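Local structure of DELTA1-pyrroline-2-carboxylate reductase (Thermococcus litoralis DSM 5473, 6T3E) at residues M25-E34 with P121-I130; A138-R148 with G308-F318. The protein probably catalyses the NAD(P)H-dependent reduction of Delta1-pyrroline-2-carboxylate to L-proline, a step linked to L-hydroxyproline metabolism, and belongs to the ornithine cyclodeaminase/mu-crystallin family. One frame throughout, in Å; residues are numbered along the deposited sequence.

Contact 1 (M25-E34 with P121-I130)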
loop_
_atom_site.group_PDB
_atom_site.type_symbol
_atom_site.label_atom_id
_atom_site.label_comp_id
_atom_site.label_asym_id
_atom_site.label_seq_id
_atom_site.Cartn_x
_atom_site.Cartn_y
_atom_site.Cartn_z
ATOM N N MET B 25 16.285 10.173 5.917
ATOM C CA MET B 25 14.895 10.038 6.386
ATOM C C MET B 25 14.666 10.458 7.852
ATOM O O MET B 25 15.542 10.283 8.691
ATOM C CB MET B 25 14.454 8.590 6.205
ATOM C CG MET B 25 12.988 8.321 6.402
ATOM S SD MET B 25 12.646 6.576 6.092
ATOM C CE MET B 25 13.448 6.361 4.520
ATOM N N LEU B 26 13.487 11.006 8.158
ATOM C CA LEU B 26 13.158 11.463 9.506
ATOM C C LEU B 26 12.233 10.465 10.187
ATOM O O LEU B 26 11.351 9.885 9.548
ATOM C CB LEU B 26 12.490 12.841 9.494
ATOM C CG LEU B 26 12.047 13.476 10.826
ATOM C CD1 LEU B 26 13.237 13.942 11.682
ATOM C CD2 LEU B 26 11.077 14.623 10.575
ATOM N N LEU B 27 12.436 10.281 11.491
ATOM C CA LEU B 27 11.653 9.367 12.316
ATOM C C LEU B 27 10.853 10.155 13.338
ATOM O O LEU B 27 11.398 11.041 14.009
ATOM C CB LEU B 27 12.548 8.374 13.051
ATOM C CG LEU B 27 12.441 6.950 12.546
ATOM C CD1 LEU B 27 12.920 6.937 11.110
ATOM C CD2 LEU B 27 13.247 6.008 13.427
ATOM N N LEU B 28 9.577 9.808 13.476
ATOM C CA LEU B 28 8.685 10.457 14.423
ATOM C C LEU B 28 7.990 9.365 15.216
ATOM O O LEU B 28 7.229 8.576 14.650
ATOM C CB LEU B 28 7.671 11.344 13.700
ATOM C CG LEU B 28 8.226 12.651 13.131
ATOM C CD1 LEU B 28 7.255 13.272 12.107
ATOM C CD2 LEU B 28 8.544 13.635 14.255
ATOM N N SER B 29 8.227 9.345 16.520
ATOM C CA SER B 29 7.667 8.367 17.435
ATOM C C SER B 29 6.380 8.903 18.050
ATOM O O SER B 29 6.061 10.087 17.939
ATOM C CB SER B 29 8.694 8.039 18.516
ATOM O OG SER B 29 8.840 9.146 19.384
ATOM N N ARG B 30 5.624 8.005 18.690
ATOM C CA ARG B 30 4.368 8.417 19.312
ATOM C C ARG B 30 4.595 9.561 20.292
ATOM O O ARG B 30 3.858 10.553 20.287
ATOM C CB ARG B 30 3.716 7.216 20.015
ATOM C CG ARG B 30 2.285 7.437 20.520
ATOM C CD ARG B 30 1.694 6.137 21.091
ATOM N NE ARG B 30 0.247 6.022 20.849
ATOM C CZ ARG B 30 -0.687 6.683 21.535
ATOM N NH1 ARG B 30 -0.339 7.517 22.512
ATOM N NH2 ARG B 30 -1.969 6.513 21.246
ATOM N N SER B 31 5.663 9.470 21.085
ATOM C CA SER B 31 6.022 10.558 21.983
ATOM C C SER B 31 6.293 11.835 21.201
ATOM O O SER B 31 5.848 12.919 21.594
ATOM C CB SER B 31 7.241 10.145 22.817
ATOM O OG SER B 31 8.057 11.243 23.179
ATOM N N ASP B 32 6.961 11.715 20.052
ATOM C CA ASP B 32 7.183 12.882 19.206
ATOM C C ASP B 32 5.860 13.475 18.721
ATOM O O ASP B 32 5.647 14.691 18.816
ATOM C CB ASP B 32 8.081 12.502 18.019
ATOM C CG ASP B 32 9.508 12.142 18.447
ATOM O OD1 ASP B 32 9.870 12.414 19.616
ATOM O OD2 ASP B 32 10.265 11.579 17.618
ATOM N N LEU B 33 4.932 12.627 18.263
ATOM C CA LEU B 33 3.706 13.135 17.647
ATOM C C LEU B 33 2.762 13.760 18.669
ATOM O O LEU B 33 2.113 14.772 18.379
ATOM C CB LEU B 33 2.978 12.014 16.896
ATOM C CG LEU B 33 3.543 11.433 15.591
ATOM C CD1 LEU B 33 3.733 12.553 14.555
ATOM C CD2 LEU B 33 4.809 10.603 15.762
ATOM N N GLU B 34 2.658 13.178 19.863
ATOM C CA GLU B 34 1.698 13.682 20.848
ATOM C C GLU B 34 2.004 15.131 21.177
ATOM O O GLU B 34 1.107 15.944 21.404
ATOM C CB GLU B 34 1.745 12.826 22.117
ATOM C CG GLU B 34 0.642 11.792 22.265
ATOM C CD GLU B 34 0.896 10.851 23.433
ATOM O OE1 GLU B 34 1.123 9.646 23.197
ATOM O OE2 GLU B 34 0.875 11.325 24.586
ATOM N N PRO B 121 11.600 8.530 -0.004
ATOM C CA PRO B 121 10.923 8.529 1.299
ATOM C C PRO B 121 11.455 9.655 2.169
ATOM O O PRO B 121 12.666 9.834 2.302
ATOM C CB PRO B 121 11.257 7.150 1.879
ATOM C CG PRO B 121 12.524 6.742 1.192
ATOM C CD PRO B 121 12.484 7.369 -0.192
ATOM N N LEU B 122 10.540 10.432 2.743
ATOM C CA LEU B 122 10.869 11.545 3.622
ATOM C C LEU B 122 10.812 11.163 5.098
ATOM O O LEU B 122 11.652 11.610 5.890
ATOM C CB LEU B 122 9.908 12.713 3.375
ATOM C CG LEU B 122 10.015 13.545 2.097
ATOM C CD1 LEU B 122 8.942 14.633 2.096
ATOM C CD2 LEU B 122 11.386 14.158 1.964
ATOM N N ALA B 123 9.832 10.353 5.495
ATOM C CA ALA B 123 9.664 10.088 6.915
ATOM C C ALA B 123 8.919 8.781 7.152
ATOM O O ALA B 123 8.047 8.384 6.374
ATOM C CB ALA B 123 8.916 11.232 7.616
ATOM N N LEU B 124 9.280 8.125 8.250
ATOM C CA LEU B 124 8.511 7.030 8.822
ATOM C C LEU B 124 8.046 7.479 10.198
ATOM O O LEU B 124 8.877 7.827 11.046
ATOM C CB LEU B 124 9.341 5.752 8.920
ATOM C CG LEU B 124 8.520 4.564 9.430
ATOM C CD1 LEU B 124 7.734 3.943 8.292
ATOM C CD2 LEU B 124 9.424 3.538 10.099
ATOM N N MET B 125 6.723 7.488 10.410
ATOM C CA MET B 125 6.111 7.976 11.641
ATOM C C MET B 125 5.201 6.911 12.233
ATOM O O MET B 125 4.574 6.133 11.506
ATOM C CB MET B 125 5.253 9.241 11.429
ATOM C CG MET B 125 5.663 10.136 10.297
ATOM S SD MET B 125 4.497 11.496 10.110
ATOM C CE MET B 125 3.019 10.558 10.258
ATOM N N GLU B 126 5.119 6.896 13.563
ATOM C CA GLU B 126 4.150 6.032 14.222
ATOM C C GLU B 126 2.741 6.455 13.827
ATOM O O GLU B 126 2.385 7.635 13.905
ATOM C CB GLU B 126 4.322 6.087 15.739
ATOM C CG GLU B 126 3.750 4.875 16.446
ATOM C CD GLU B 126 2.378 5.131 17.054
ATOM O OE1 GLU B 126 1.777 6.189 16.775
ATOM O OE2 GLU B 126 1.904 4.263 17.823
ATOM N N GLY B 127 1.934 5.494 13.399
ATOM C CA GLY B 127 0.646 5.873 12.862
ATOM C C GLY B 127 -0.501 5.643 13.808
ATOM O O GLY B 127 -1.591 6.173 13.588
ATOM N N THR B 128 -0.250 4.920 14.901
ATOM C CA THR B 128 -1.333 4.541 15.804
ATOM C C THR B 128 -2.000 5.761 16.414
ATOM O O THR B 128 -3.231 5.859 16.446
ATOM C CB THR B 128 -0.808 3.629 16.912
ATOM O OG1 THR B 128 -0.054 2.553 16.343
ATOM C CG2 THR B 128 -1.959 3.064 17.691
ATOM N N PHE B 129 -1.201 6.707 16.901
ATOM C CA PHE B 129 -1.751 7.912 17.516
ATOM C C PHE B 129 -2.422 8.801 16.476
ATOM O O PHE B 129 -3.482 9.387 16.740
ATOM C CB PHE B 129 -0.629 8.640 18.255
ATOM C CG PHE B 129 -0.958 10.040 18.669
ATOM C CD1 PHE B 129 -1.768 10.285 19.767
ATOM C CD2 PHE B 129 -0.425 11.112 17.981
ATOM C CE1 PHE B 129 -2.049 11.578 20.161
ATOM C CE2 PHE B 129 -0.700 12.405 18.365
ATOM C CZ PHE B 129 -1.514 12.638 19.457
ATOM N N ILE B 130 -1.834 8.886 15.280
ATOM C CA ILE B 130 -2.406 9.698 14.213
ATOM C C ILE B 130 -3.710 9.093 13.727
ATOM O O ILE B 130 -4.642 9.814 13.350
ATOM C CB ILE B 130 -1.399 9.869 13.072
ATOM C CG1 ILE B 130 -0.429 10.988 13.425
ATOM C CG2 ILE B 130 -2.122 10.157 11.751
ATOM C CD1 ILE B 130 0.933 10.730 12.935
#

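Contact 2 (A138-R148 with G308-F318)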
loop_
_atom_site.group_PDB
_atom_site.type_symbol
_atom_site.label_atom_id
_atom_site.label_comp_id
_atom_site.label_asym_id
_atom_site.label_seq_id
_atom_site.Cartn_x
_atom_site.Cartn_y
_atom_site.Cartn_z
ATOM N N ALA B 138 -12.189 13.548 11.967
ATOM C CA ALA B 138 -13.121 13.341 10.861
ATOM C C ALA B 138 -14.561 13.375 11.353
ATOM O O ALA B 138 -15.423 14.017 10.741
ATOM C CB ALA B 138 -12.820 12.021 10.151
ATOM N N SER B 139 -14.836 12.721 12.478
ATOM C CA SER B 139 -16.160 12.831 13.074
ATOM C C SER B 139 -16.387 14.216 13.661
ATOM O O SER B 139 -17.538 14.653 13.784
ATOM C CB SER B 139 -16.367 11.743 14.138
ATOM O OG SER B 139 -16.054 10.449 13.629
ATOM N N GLY B 140 -15.312 14.913 14.044
ATOM C CA GLY B 140 -15.475 16.265 14.554
ATOM C C GLY B 140 -16.019 17.228 13.512
ATOM O O GLY B 140 -16.939 18.003 13.791
ATOM N N VAL B 141 -15.489 17.171 12.285
ATOM C CA VAL B 141 -16.009 18.055 11.243
ATOM C C VAL B 141 -17.438 17.665 10.890
ATOM O O VAL B 141 -18.292 18.533 10.691
ATOM C CB VAL B 141 -15.086 18.094 10.002
ATOM C CG1 VAL B 141 -13.654 18.412 10.405
ATOM C CG2 VAL B 141 -15.135 16.806 9.216
ATOM N N ALA B 142 -17.733 16.362 10.828
ATOM C CA ALA B 142 -19.101 15.960 10.515
ATOM C C ALA B 142 -20.055 16.382 11.619
ATOM O O ALA B 142 -21.181 16.808 11.341
ATOM C CB ALA B 142 -19.185 14.456 10.277
ATOM N N THR B 143 -19.616 16.291 12.876
ATOM C CA THR B 143 -20.451 16.721 13.996
ATOM C C THR B 143 -20.815 18.202 13.889
ATOM O O THR B 143 -21.934 18.596 14.230
ATOM C CB THR B 143 -19.731 16.414 15.315
ATOM O OG1 THR B 143 -19.500 15.003 15.410
ATOM C CG2 THR B 143 -20.535 16.890 16.531
ATOM N N LYS B 144 -19.890 19.036 13.398
ATOM C CA LYS B 144 -20.169 20.467 13.252
ATOM C C LYS B 144 -21.371 20.730 12.351
ATOM O O LYS B 144 -22.155 21.653 12.601
ATOM C CB LYS B 144 -18.946 21.187 12.695
ATOM C CG LYS B 144 -18.254 22.085 13.689
ATOM C CD LYS B 144 -17.250 22.993 12.996
ATOM C CE LYS B 144 -16.192 22.180 12.267
ATOM N NZ LYS B 144 -15.204 23.064 11.586
ATOM N N TYR B 145 -21.500 19.968 11.269
ATOM C CA TYR B 145 -22.562 20.193 10.301
ATOM C C TYR B 145 -23.836 19.418 10.594
ATOM O O TYR B 145 -24.904 19.825 10.121
ATOM C CB TYR B 145 -22.088 19.813 8.895
ATOM C CG TYR B 145 -20.961 20.663 8.381
ATOM C CD1 TYR B 145 -21.206 21.711 7.507
ATOM C CD2 TYR B 145 -19.651 20.419 8.768
ATOM C CE1 TYR B 145 -20.182 22.494 7.039
ATOM C CE2 TYR B 145 -18.616 21.196 8.307
ATOM C CZ TYR B 145 -18.885 22.234 7.440
ATOM O OH TYR B 145 -17.850 23.008 6.973
ATOM N N LEU B 146 -23.754 18.318 11.355
ATOM C CA LEU B 146 -24.871 17.388 11.500
ATOM C C LEU B 146 -25.495 17.346 12.884
ATOM O O LEU B 146 -26.616 16.852 13.013
ATOM C CB LEU B 146 -24.434 15.956 11.145
ATOM C CG LEU B 146 -23.964 15.676 9.721
ATOM C CD1 LEU B 146 -23.544 14.231 9.564
ATOM C CD2 LEU B 146 -25.059 16.036 8.739
ATOM N N ALA B 147 -24.819 17.844 13.912
ATOM C CA ALA B 147 -25.314 17.735 15.273
ATOM C C ALA B 147 -26.017 19.020 15.682
ATOM O O ALA B 147 -25.682 20.112 15.209
ATOM C CB ALA B 147 -24.177 17.429 16.254
ATOM N N ARG B 148 -27.012 18.876 16.556
ATOM C CA ARG B 148 -27.680 20.044 17.105
ATOM C C ARG B 148 -26.661 20.904 17.837
ATOM O O ARG B 148 -25.805 20.389 18.562
ATOM C CB ARG B 148 -28.799 19.621 18.056
ATOM C CG ARG B 148 -30.139 19.329 17.390
ATOM C CD ARG B 148 -31.237 19.034 18.434
ATOM N NE ARG B 148 -31.097 17.737 19.111
ATOM C CZ ARG B 148 -30.754 17.578 20.390
ATOM N NH1 ARG B 148 -30.667 16.354 20.914
ATOM N NH2 ARG B 148 -30.502 18.640 21.146
ATOM N N GLY B 308 -26.250 19.827 5.476
ATOM C CA GLY B 308 -26.114 18.914 6.597
ATOM C C GLY B 308 -27.395 18.739 7.387
ATOM O O GLY B 308 -28.353 18.146 6.884
ATOM N N ARG B 309 -27.428 19.242 8.621
ATOM C CA ARG B 309 -28.609 19.152 9.476
ATOM C C ARG B 309 -29.519 20.341 9.207
ATOM O O ARG B 309 -29.109 21.492 9.394
ATOM C CB ARG B 309 -28.200 19.126 10.944
ATOM C CG ARG B 309 -29.349 19.296 11.918
ATOM C CD ARG B 309 -28.908 18.967 13.341
ATOM N NE ARG B 309 -29.991 18.388 14.126
ATOM C CZ ARG B 309 -30.264 17.088 14.189
ATOM N NH1 ARG B 309 -29.536 16.206 13.519
ATOM N NH2 ARG B 309 -31.273 16.668 14.929
ATOM N N GLU B 310 -30.751 20.061 8.772
ATOM C CA GLU B 310 -31.695 21.102 8.379
ATOM C C GLU B 310 -32.745 21.422 9.431
ATOM O O GLU B 310 -33.267 22.541 9.436
ATOM C CB GLU B 310 -32.403 20.710 7.080
ATOM C CG GLU B 310 -31.443 20.259 6.001
ATOM C CD GLU B 310 -32.111 20.090 4.664
ATOM O OE1 GLU B 310 -31.944 19.014 4.050
ATOM O OE2 GLU B 310 -32.808 21.026 4.227
ATOM N N ASN B 311 -33.089 20.479 10.305
ATOM C CA ASN B 311 -34.112 20.733 11.310
ATOM C C ASN B 311 -33.809 19.932 12.568
ATOM O O ASN B 311 -32.922 19.075 12.595
ATOM C CB ASN B 311 -35.523 20.420 10.781
ATOM C CG ASN B 311 -35.725 18.952 10.478
ATOM O OD1 ASN B 311 -35.868 18.133 11.384
ATOM N ND2 ASN B 311 -35.752 18.613 9.196
ATOM N N ASN B 312 -34.571 20.235 13.621
ATOM C CA ASN B 312 -34.336 19.652 14.936
ATOM C C ASN B 312 -34.816 18.215 15.048
ATOM O O ASN B 312 -34.310 17.469 15.893
ATOM C CB ASN B 312 -35.017 20.494 16.011
ATOM C CG ASN B 312 -34.052 21.413 16.717
ATOM O OD1 ASN B 312 -33.085 21.897 16.124
ATOM N ND2 ASN B 312 -34.302 21.654 17.995
ATOM N N ARG B 313 -35.793 17.809 14.241
ATOM C CA ARG B 313 -36.421 16.516 14.469
ATOM C C ARG B 313 -35.722 15.371 13.756
ATOM O O ARG B 313 -35.892 14.217 14.164
ATOM C CB ARG B 313 -37.892 16.565 14.032
ATOM C CG ARG B 313 -38.667 17.753 14.597
ATOM C CD ARG B 313 -40.127 17.394 14.870
ATOM N NE ARG B 313 -40.742 18.245 15.893
ATOM C CZ ARG B 313 -40.314 18.349 17.151
ATOM N NH1 ARG B 313 -40.946 19.145 18.006
ATOM N NH2 ARG B 313 -39.257 17.656 17.558
ATOM N N GLU B 314 -34.914 15.654 12.739
ATOM C CA GLU B 314 -34.246 14.581 12.015
ATOM C C GLU B 314 -33.188 13.910 12.889
ATOM O O GLU B 314 -32.643 14.508 13.822
ATOM C CB GLU B 314 -33.627 15.091 10.705
ATOM C CG GLU B 314 -33.021 16.489 10.733
ATOM C CD GLU B 314 -32.690 17.019 9.335
ATOM O OE1 GLU B 314 -31.762 17.852 9.206
ATOM O OE2 GLU B 314 -33.355 16.601 8.361
ATOM N N ILE B 315 -32.941 12.633 12.614
ATOM C CA ILE B 315 -31.853 11.891 13.241
ATOM C C ILE B 315 -30.735 11.753 12.220
ATOM O O ILE B 315 -30.950 11.211 11.128
ATOM C CB ILE B 315 -32.314 10.516 13.742
ATOM C CG1 ILE B 315 -33.449 10.676 14.750
ATOM C CG2 ILE B 315 -31.149 9.776 14.367
ATOM C CD1 ILE B 315 -33.779 9.430 15.485
ATOM N N THR B 316 -29.549 12.254 12.564
ATOM C CA THR B 316 -28.409 12.274 11.657
ATOM C C THR B 316 -27.391 11.223 12.060
ATOM O O THR B 316 -27.050 11.098 13.240
ATOM C CB THR B 316 -27.726 13.649 11.647
ATOM O OG1 THR B 316 -27.727 14.197 12.973
ATOM C CG2 THR B 316 -28.444 14.600 10.699
ATOM N N LEU B 317 -26.867 10.510 11.063
ATOM C CA LEU B 317 -25.891 9.447 11.276
ATOM C C LEU B 317 -24.717 9.645 10.334
ATOM O O LEU B 317 -24.887 9.612 9.111
ATOM C CB LEU B 317 -26.519 8.067 11.056
ATOM C CG LEU B 317 -25.543 6.958 10.662
ATOM C CD1 LEU B 317 -24.628 6.623 11.819
ATOM C CD2 LEU B 317 -26.308 5.734 10.194
ATOM N N PHE B 318 -23.524 9.824 10.907
ATOM C CA PHE B 318 -22.281 9.895 10.146
ATOM C C PHE B 318 -21.580 8.548 10.266
ATOM O O PHE B 318 -21.154 8.158 11.358
ATOM C CB PHE B 318 -21.383 11.026 10.648
ATOM C CG PHE B 318 -19.995 11.010 10.054
ATOM C CD1 PHE B 318 -19.818 11.031 8.679
ATOM C CD2 PHE B 318 -18.871 10.984 10.870
ATOM C CE1 PHE B 318 -18.549 11.017 8.129
ATOM C CE2 PHE B 318 -17.602 10.971 10.333
ATOM C CZ PHE B 318 -17.438 10.986 8.956
#

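Contact 1 (M25-E34 with P121-I130)
Leu-26 and Leu-28 carry the backbone pairing of strand 26-28 with strand 121-126. Leu-26 N donates to Leu-122 O at 3.0 Å, and Leu-26 O accepts from Leu-124 N. Leu-28 repeats the pattern, with N to Leu-124 O and O from Glu-126 N, the latter at 2.9 Å. The strands run parallel, 17° apart. Leu-28 and Met-125 lie side by side on one face, with Leu-28 CD1 3.8 Å from Met-125 SD. At the strand start, the bent end of Met-25 places CE 3.5 Å from Pro-121 CG.

Beyond the strands, Phe-129 packs against helix 30-36. Glu-34 CG sits over one ring face toward the rim, a CH-pi contact 3.7 Å from the centroid. Leu-33 CB approaches Phe-129 CD2. Phe-129 CB lies over a face of the Arg-30 guanidinium, toward its rim. Within the helix, Arg-30 NH1 forms a salt bridge to Glu-34 OE1 at 2.7 Å. A long one, Arg-30 NE to Glu-126 OE2 at 3.9 Å, crosses the contact. The Glu-126 chain is bent at chi2 (-100°), which turns the carboxylate to the helix start, where OE1 accepts from Phe-129 N on its syn side. Ser-29 and Asp-32 form a capping box. This is a parallel pair in a mixed sheet, each strand running into a capped helix; helix 324-341 packs on the Met-125 face, and Leu-124 meets Leu-124 of the second subunit on the other.

Contact 2 (A138-R148 with G308-F318)
The C-terminal end of helix 128-146 packs here against strand 316-319 of the parallel sheet and the loop before it. Phe-318 meets the helix with its ring. Ala-142 CB sits over the centre of one face, a CH-pi contact 3.6 Å from the centroid. CG of Phe-318 is anti to the backbone N (chi1 171°), which carries the ring toward Ser-139, whose CA lies 3.6 Å from Phe-318 CE2. Leu-146 CD1 packs on Phe-318 CB. Leu-146 CD2 lies 3.7 Å from Gly-308 CA.

The last helical carbonyls are taken up by the loop and the start of the strand. Tyr-145 O accepts from Arg-309 N at 3.0 Å. Leu-146 O receives two bonds. Arg-309 NH1 comes at 3.0 Å close to the line of the C=O bond, though the N-H is bent (142°). Thr-316 OG1 comes at 2.9 Å from above the carbonyl plane. Arg-309 NH2 also donates to Glu-314 O, so the guanidinium ties the loop to itself as well as to the helix. Arg-148 CG lies 3.4 Å from Arg-309 NE. The Arg-148 guanidinium turns to Asp-218, Asp-150 and Gly-239 O. A helix thus lies nearly antiparallel on a strand, its C-terminus closed by side-chain and backbone donors, in what fits an NADH-binding Rossmann-type domain.

Overall arrangement
Both contacts use helix 128-146, at its two ends. Contact 1 holds the first turn beside the mixed sheet. Contact 2 holds the last turns against the parallel sheet. Their centres are about 32 Å apart, on opposite sides of the chain's centre, and their atoms do not touch. Each is partly buried. Contact 1 joins strand to strand by backbone bonds, and part of it faces the second subunit. Contact 2 joins helix to strand and loop, and touches no other chain. Contact 1 has a single long charge pair across it, whereas in contact 2 an arginine serves carbonyl oxygens. The helix thus links the two sheets, with bound NADH about 6 Å from the side chain of Ala-138.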